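Local coordinates for protein osa (Shigella flexneri, PDB 4O7K) that suppresses the oncogenicity of Agrobacterium tumefaciens, acting as a plasmid fertility inhibition factor of the ParB/Srx superfamily, at residues A55-S60 with V118-V123; V69-L74 with F154-R159; E31-V36 with V43-P48. The protein carries 1 engineered substitution. One frame throughout, in Å; residues are numbered along the deposited sequence.

The three contacts are strand pairings within a single chain. Interaction 3, the hairpin of 31-36 with 43-48, closes first along the chain; interactions 1 and 2 follow, and their segments alternate, 55-60, 69-74, 118-123, 154-159. Interactions 1 and 3 belong to one mixed sheet, in which strands 44-47 and 55-58 are neighbours, with centres about 11 Å apart. Interaction 2 lies in a three-strand antiparallel sheet, whose strand 153-158 is also probably hydrogen-bonded to Ala121 and Val123 through Leu157; its centre is about 10 Å from that of interaction 1 and about 12 Å from that of interaction 3. With interactions 1 and 2 buried, the two sheets pack into one compact core, joined by Leu120, Pro155, Tyr70 and Trp45.

Interaction 1: A55-S60 with V118-V123; sequences AFMTAS and VPLADV
Met57 and Val118 sit side by side in a parallel beta pairing, their side chains on the same face of the sheet. At its root, Met57 CB faces Val118 O, the carbonyl oxygen, at 3.1 Å. Leu120 CD2 lies 4.0 Å from Met57 CB. CG turns beside the backbone N, anti to the carbonyl carbon (chi1 -58°), and still skirts Val118 O. The chain then bends at chi3 (84°), which brings the terminal Met57 CE back across to Val118 CG1 at 3.9 Å. The same Met57 CE is 3.6 Å from Pro119 O. Leu146 of helix 140-148 also packs on Met57.

The backbone ladder runs past this methionine. Val118 N donates to Phe56 O at 2.9 Å, and Thr58 N returns a bond to Val118 O at 3.0 Å. Leu120 N then reaches Thr58 O at 3.1 Å. On the other face Thr58 CG2 rests over the backbone of Pro119, and its OG1 is held by the backbone oxygen of Val43. Leu120 fits its CD1 against Ala59 CB, 4.1 Å away, while Pro155 and Trp45 touch the same leucine. This is a parallel strand pair inside a mixed five-strand sheet, with helix 140-148 packed on the methionine face.

Interaction 2: V69-L74 with F154-R159; sequences VYVNGL and FPVLSR
Val71 meets Phe154 and Val156 on one face of an antiparallel pairing, with Val69 alongside. Val71 CG2 lies over one face of the Phe154 ring, offset toward its rim and 4.0 Å from the centroid, a CH-pi contact. A chi1 of 50° puts Phe154 CG between the backbone N and the carbonyl carbon, and chi2 of 85° then turns the ring. Phe154 CE2 is 4.0 Å from Gly73 CA. The other methyl of Val71, CG1, touches Val156 CG2 at 3.8 Å, the two side chains crossing at about a right angle; Val156 CG2 also reaches Val69 CB. On the opposite face of the sheet Tyr70 CD1 and CE1 are both 3.7 Å from Pro155 CB, and the two side chains cross at a slant.

Four backbone bonds set this register. Val69 and Val156 exchange a pair, N to O in both directions, and Val71 N gives Phe154 O a nearly straight bond of 2.9 Å (177° at the hydrogen). The return bond, from Phe154 N to Val71 O, is longer at 3.3 Å.

Further out, Phe76 meets Phe154 edge-to-face, and Val171 of helix 161-171 packs on Val71. Tyr70 OH is hydrogen-bonded to Trp45 NE1, the two rings standing nearly perpendicular. Asn72, at the N-cap of helix 73-81, uses OD1 to bind Ala75 N. The whole is an antiparallel strand pair in a three-strand sheet, its strand 67-72 running straight into a capped helix.

Interaction 3: E31-V36 with V43-P48; sequences ELPQIV and VVWRLP
Gln34 and Arg46 pair both by backbone and by side chain. Three backbone bonds tie the hairpin: Gln34 N to Arg46 O at 2.9 Å, Arg46 N to Gln34 O at 2.8 Å, and Val36 N to Val44 O. Past them, one water takes the N-H of Val44 and donates to Val36 O, extending the ladder.

The side-chain bond runs from Arg46 NH1 to Gln34 OE1, 2.8 Å long. Arg46 CG is anti to the backbone N (chi1 171°), the chain then extended to NE beside the glutamine; OE1 sits near the guanidinium plane, but NH1 stands 56° out of the plane of the amide carbonyl. Arg46 NE forms a salt bridge with Asp54.

Among apolar contacts, Ile35 and Trp45 run side by side, pointing the same way, with Ile35 CG1 3.3 Å from Trp45 NE1, itself bonded to Tyr70 OH. Pro33 CB meets Trp45 CD1 at 3.7 Å. Separately, Val36 packs CG2 on Val44 CG1 and CG1 on Arg46 CB. Glu31 brings a carboxylate oxygen, OE1, 3.5 Å from Pro48 CB.

Strand 34-35 is an outermost strand of the mixed sheet; strand 44-47 bonds on to 55-58. Helix 179-189 lies against Ile35 and Trp45, strand 153-158 against Pro33, Trp45 and Leu47.

Interaction 1: A55-S60 with V118-V123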
# COMPACT_ATOMS: atom_id res chain seq x y z
N ALA A 55 5.36 -10.54 7.26
CA ALA A 55 6.11 -9.89 6.20
C ALA A 55 6.94 -8.76 6.81
O ALA A 55 6.62 -8.26 7.89
CB ALA A 55 5.18 -9.36 5.11
N PHE A 56 8.01 -8.39 6.12
CA PHE A 56 8.85 -7.27 6.54
C PHE A 56 9.10 -6.32 5.38
O PHE A 56 9.35 -6.76 4.25
CB PHE A 56 10.18 -7.77 7.11
CG PHE A 56 10.03 -8.52 8.40
CD1 PHE A 56 9.70 -9.87 8.40
CD2 PHE A 56 10.20 -7.88 9.62
CE1 PHE A 56 9.54 -10.56 9.60
CE2 PHE A 56 10.05 -8.57 10.83
CZ PHE A 56 9.72 -9.91 10.81
N MET A 57 9.04 -5.02 5.65
CA MET A 57 9.31 -4.02 4.64
C MET A 57 10.24 -2.96 5.20
O MET A 57 10.39 -2.85 6.42
CB MET A 57 8.01 -3.38 4.14
CG MET A 57 7.03 -4.39 3.54
SD MET A 57 5.66 -3.59 2.69
CE MET A 57 6.43 -3.30 1.11
N THR A 58 10.86 -2.19 4.31
CA THR A 58 11.85 -1.21 4.71
C THR A 58 11.76 0.07 3.89
O THR A 58 11.33 0.05 2.74
CB THR A 58 13.29 -1.76 4.59
OG1 THR A 58 14.22 -0.76 5.01
CG2 THR A 58 13.59 -2.16 3.15
N ALA A 59 12.17 1.19 4.49
CA ALA A 59 12.23 2.46 3.77
C ALA A 59 13.65 2.78 3.32
O ALA A 59 14.00 3.95 3.11
CB ALA A 59 11.68 3.58 4.65
N SER A 60 14.48 1.75 3.18
CA SER A 60 15.90 1.95 2.89
C SER A 60 16.12 2.65 1.56
O SER A 60 17.12 3.34 1.38
CB SER A 60 16.64 0.61 2.92
OG SER A 60 16.25 -0.21 1.83
N VAL A 118 11.18 -6.10 2.08
CA VAL A 118 10.76 -5.53 0.80
C VAL A 118 10.67 -4.00 0.88
O VAL A 118 9.99 -3.46 1.75
CB VAL A 118 9.40 -6.10 0.37
CG1 VAL A 118 8.94 -5.47 -0.96
CG2 VAL A 118 9.48 -7.61 0.26
N PRO A 119 11.37 -3.29 -0.02
CA PRO A 119 11.26 -1.82 -0.05
C PRO A 119 9.83 -1.34 -0.32
O PRO A 119 9.06 -2.02 -1.00
CB PRO A 119 12.20 -1.42 -1.20
CG PRO A 119 13.19 -2.56 -1.26
CD PRO A 119 12.37 -3.78 -0.98
N LEU A 120 9.48 -0.18 0.23
CA LEU A 120 8.15 0.38 0.07
C LEU A 120 7.85 0.76 -1.38
O LEU A 120 8.75 1.06 -2.15
CB LEU A 120 8.00 1.63 0.94
CG LEU A 120 8.18 1.41 2.45
CD1 LEU A 120 7.90 2.72 3.17
CD2 LEU A 120 7.25 0.31 2.90
N ALA A 121 6.57 0.74 -1.71
CA ALA A 121 6.06 1.31 -2.95
C ALA A 121 6.12 2.82 -2.91
O ALA A 121 5.96 3.44 -1.85
CB ALA A 121 4.63 0.85 -3.18
N ASP A 122 6.35 3.41 -4.07
CA ASP A 122 6.29 4.86 -4.27
C ASP A 122 5.02 5.23 -5.03
O ASP A 122 4.87 4.85 -6.19
CB ASP A 122 7.52 5.35 -5.02
CG ASP A 122 8.80 5.15 -4.22
OD1 ASP A 122 9.15 6.05 -3.43
OD2 ASP A 122 9.45 4.10 -4.39
N VAL A 123 4.10 5.92 -4.37
CA VAL A 123 2.81 6.21 -4.97
C VAL A 123 2.53 7.71 -4.98
O VAL A 123 3.29 8.50 -4.42
CB VAL A 123 1.65 5.50 -4.24
CG1 VAL A 123 1.89 3.98 -4.18
CG2 VAL A 123 1.49 6.08 -2.84

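Interaction 2: V69-L74 with F154-R159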
# COMPACT_ATOMS: atom_id res chain seq x y z
N VAL A 69 3.34 7.39 4.45
CA VAL A 69 1.94 7.36 4.79
C VAL A 69 1.56 5.92 5.13
O VAL A 69 1.82 4.99 4.36
CB VAL A 69 1.05 7.88 3.65
CG1 VAL A 69 -0.41 7.94 4.09
CG2 VAL A 69 1.54 9.26 3.18
N TYR A 70 0.96 5.73 6.30
CA TYR A 70 0.40 4.43 6.66
C TYR A 70 -1.01 4.38 6.12
O TYR A 70 -1.85 5.19 6.51
CB TYR A 70 0.41 4.22 8.17
CG TYR A 70 1.79 4.23 8.76
CD1 TYR A 70 2.69 3.21 8.49
CD2 TYR A 70 2.22 5.28 9.55
CE1 TYR A 70 3.97 3.22 9.01
CE2 TYR A 70 3.49 5.32 10.07
CZ TYR A 70 4.35 4.28 9.81
OH TYR A 70 5.61 4.31 10.34
N VAL A 71 -1.28 3.45 5.21
CA VAL A 71 -2.58 3.46 4.58
C VAL A 71 -3.46 2.30 5.02
O VAL A 71 -3.00 1.20 5.32
CB VAL A 71 -2.49 3.46 3.02
CG1 VAL A 71 -1.69 4.66 2.53
CG2 VAL A 71 -1.90 2.17 2.50
N ASN A 72 -4.74 2.60 5.09
CA ASN A 72 -5.78 1.60 5.21
C ASN A 72 -5.82 0.81 3.91
O ASN A 72 -6.17 1.35 2.85
CB ASN A 72 -7.11 2.30 5.49
CG ASN A 72 -8.27 1.34 5.62
OD1 ASN A 72 -8.38 0.37 4.87
ND2 ASN A 72 -9.15 1.62 6.57
N GLY A 73 -5.44 -0.47 3.97
CA GLY A 73 -5.39 -1.30 2.77
C GLY A 73 -6.64 -1.26 1.90
O GLY A 73 -6.54 -1.10 0.68
N LEU A 74 -7.81 -1.40 2.51
CA LEU A 74 -9.06 -1.37 1.75
C LEU A 74 -9.30 -0.01 1.08
O LEU A 74 -9.82 0.06 -0.03
CB LEU A 74 -10.25 -1.69 2.65
CG LEU A 74 -10.37 -3.11 3.21
CD1 LEU A 74 -11.70 -3.25 3.93
CD2 LEU A 74 -10.23 -4.17 2.12
N PHE A 154 -0.37 -0.76 5.74
CA PHE A 154 1.02 -0.83 5.36
C PHE A 154 1.49 0.57 4.98
O PHE A 154 0.69 1.43 4.63
CB PHE A 154 1.23 -1.84 4.22
CG PHE A 154 0.30 -1.68 3.04
CD1 PHE A 154 0.59 -0.79 2.02
CD2 PHE A 154 -0.84 -2.47 2.92
CE1 PHE A 154 -0.25 -0.65 0.93
CE2 PHE A 154 -1.68 -2.35 1.83
CZ PHE A 154 -1.40 -1.44 0.83
N PRO A 155 2.80 0.81 5.08
CA PRO A 155 3.34 2.12 4.70
C PRO A 155 3.59 2.22 3.20
O PRO A 155 3.86 1.20 2.55
CB PRO A 155 4.66 2.21 5.47
CG PRO A 155 5.03 0.80 5.80
CD PRO A 155 3.83 -0.08 5.64
N VAL A 156 3.49 3.43 2.67
CA VAL A 156 3.87 3.72 1.29
C VAL A 156 4.66 5.02 1.31
O VAL A 156 4.64 5.75 2.31
CB VAL A 156 2.65 3.86 0.35
CG1 VAL A 156 1.90 2.53 0.22
CG2 VAL A 156 1.71 4.96 0.84
N LEU A 157 5.36 5.29 0.22
CA LEU A 157 6.21 6.47 0.10
C LEU A 157 5.61 7.51 -0.85
O LEU A 157 5.08 7.16 -1.89
CB LEU A 157 7.60 6.07 -0.41
CG LEU A 157 8.49 5.32 0.59
CD1 LEU A 157 9.71 4.78 -0.15
CD2 LEU A 157 8.92 6.29 1.68
N SER A 158 5.72 8.77 -0.45
CA SER A 158 5.20 9.89 -1.22
C SER A 158 6.28 10.95 -1.38
O SER A 158 7.10 11.15 -0.48
CB SER A 158 3.96 10.47 -0.54
OG SER A 158 3.57 11.69 -1.11
N ARG A 159 6.25 11.64 -2.51
CA ARG A 159 7.33 12.50 -2.97
C ARG A 159 7.50 13.77 -2.14
O ARG A 159 8.59 14.34 -2.08
CB ARG A 159 7.06 12.86 -4.45
CG ARG A 159 8.26 12.93 -5.38
CD ARG A 159 7.80 13.19 -6.83
NE ARG A 159 6.93 12.11 -7.32
CZ ARG A 159 5.84 12.27 -8.07
NH1 ARG A 159 5.45 13.49 -8.45
NH2 ARG A 159 5.14 11.21 -8.44

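Interaction 3: E31-V36 with V43-P48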
# COMPACT_ATOMS: atom_id res chain seq x y z
N GLU A 31 -4.89 -3.56 12.63
CA GLU A 31 -3.55 -4.03 12.93
C GLU A 31 -2.52 -3.16 12.22
O GLU A 31 -2.50 -3.07 10.99
CB GLU A 31 -3.37 -5.50 12.54
CG GLU A 31 -4.40 -6.43 13.16
CD GLU A 31 -3.78 -7.65 13.80
OE1 GLU A 31 -2.62 -7.97 13.45
OE2 GLU A 31 -4.43 -8.29 14.65
N LEU A 32 -1.65 -2.53 13.01
CA LEU A 32 -0.61 -1.63 12.53
C LEU A 32 0.71 -2.33 12.23
O LEU A 32 1.08 -3.30 12.91
CB LEU A 32 -0.35 -0.52 13.56
CG LEU A 32 -1.29 0.68 13.70
CD1 LEU A 32 -2.69 0.28 14.06
CD2 LEU A 32 -0.76 1.69 14.72
N PRO A 33 1.45 -1.83 11.22
CA PRO A 33 2.83 -2.30 11.08
C PRO A 33 3.62 -1.93 12.34
O PRO A 33 3.33 -0.92 12.97
CB PRO A 33 3.35 -1.56 9.84
CG PRO A 33 2.39 -0.44 9.59
CD PRO A 33 1.06 -0.89 10.16
N GLN A 34 4.59 -2.76 12.71
CA GLN A 34 5.38 -2.51 13.90
C GLN A 34 6.82 -2.18 13.53
O GLN A 34 7.49 -2.98 12.86
CB GLN A 34 5.35 -3.73 14.84
CG GLN A 34 3.96 -4.15 15.25
CD GLN A 34 3.97 -5.50 15.97
OE1 GLN A 34 4.88 -6.30 15.79
NE2 GLN A 34 2.94 -5.74 16.77
N ILE A 35 7.28 -1.00 13.93
CA ILE A 35 8.67 -0.66 13.72
C ILE A 35 9.54 -1.57 14.58
O ILE A 35 9.29 -1.70 15.77
CB ILE A 35 8.96 0.80 14.05
CG1 ILE A 35 8.33 1.70 12.98
CG2 ILE A 35 10.46 1.03 14.12
CD1 ILE A 35 8.48 3.17 13.25
N VAL A 36 10.52 -2.23 13.97
CA VAL A 36 11.33 -3.19 14.73
C VAL A 36 12.81 -2.94 14.60
O VAL A 36 13.28 -2.42 13.59
CB VAL A 36 11.05 -4.65 14.29
CG1 VAL A 36 9.68 -5.11 14.79
CG2 VAL A 36 11.18 -4.81 12.78
N VAL A 43 15.07 1.80 8.59
CA VAL A 43 13.74 1.66 9.15
C VAL A 43 13.10 0.40 8.58
O VAL A 43 13.01 0.24 7.36
CB VAL A 43 12.88 2.88 8.85
CG1 VAL A 43 11.46 2.67 9.38
CG2 VAL A 43 13.51 4.12 9.46
N VAL A 44 12.70 -0.50 9.47
CA VAL A 44 12.06 -1.74 9.06
C VAL A 44 10.77 -1.95 9.84
O VAL A 44 10.73 -1.73 11.06
CB VAL A 44 12.99 -2.95 9.27
CG1 VAL A 44 12.24 -4.26 9.02
CG2 VAL A 44 14.21 -2.85 8.35
N TRP A 45 9.71 -2.35 9.15
CA TRP A 45 8.48 -2.74 9.81
C TRP A 45 8.24 -4.24 9.71
O TRP A 45 8.52 -4.85 8.68
CB TRP A 45 7.26 -2.05 9.22
CG TRP A 45 7.22 -0.58 9.33
CD1 TRP A 45 6.62 0.16 10.30
CD2 TRP A 45 7.74 0.36 8.38
NE1 TRP A 45 6.75 1.50 10.04
CE2 TRP A 45 7.44 1.65 8.86
CE3 TRP A 45 8.45 0.23 7.18
CZ2 TRP A 45 7.81 2.81 8.17
CZ3 TRP A 45 8.82 1.38 6.49
CH2 TRP A 45 8.50 2.65 7.00
N ARG A 46 7.69 -4.80 10.78
CA ARG A 46 7.06 -6.10 10.75
C ARG A 46 5.60 -5.88 10.38
O ARG A 46 4.93 -5.02 10.96
CB ARG A 46 7.19 -6.81 12.10
CG ARG A 46 6.36 -8.09 12.20
CD ARG A 46 6.30 -8.67 13.62
NE ARG A 46 5.35 -9.79 13.64
CZ ARG A 46 4.12 -9.74 14.15
NH1 ARG A 46 3.67 -8.64 14.75
NH2 ARG A 46 3.34 -10.81 14.06
N LEU A 47 5.10 -6.64 9.41
CA LEU A 47 3.69 -6.53 9.03
C LEU A 47 3.00 -7.86 9.29
O LEU A 47 3.38 -8.87 8.72
CB LEU A 47 3.54 -6.12 7.56
CG LEU A 47 3.95 -4.70 7.15
CD1 LEU A 47 5.46 -4.61 7.06
CD2 LEU A 47 3.35 -4.34 5.80
N PRO A 48 1.99 -7.86 10.18
CA PRO A 48 1.19 -9.07 10.39
C PRO A 48 0.46 -9.43 9.10
O PRO A 48 -0.05 -8.52 8.44
CB PRO A 48 0.19 -8.67 11.48
CG PRO A 48 0.71 -7.35 12.05
CD PRO A 48 1.48 -6.71 10.95
O HOH W 1 13.47 0.15 12.19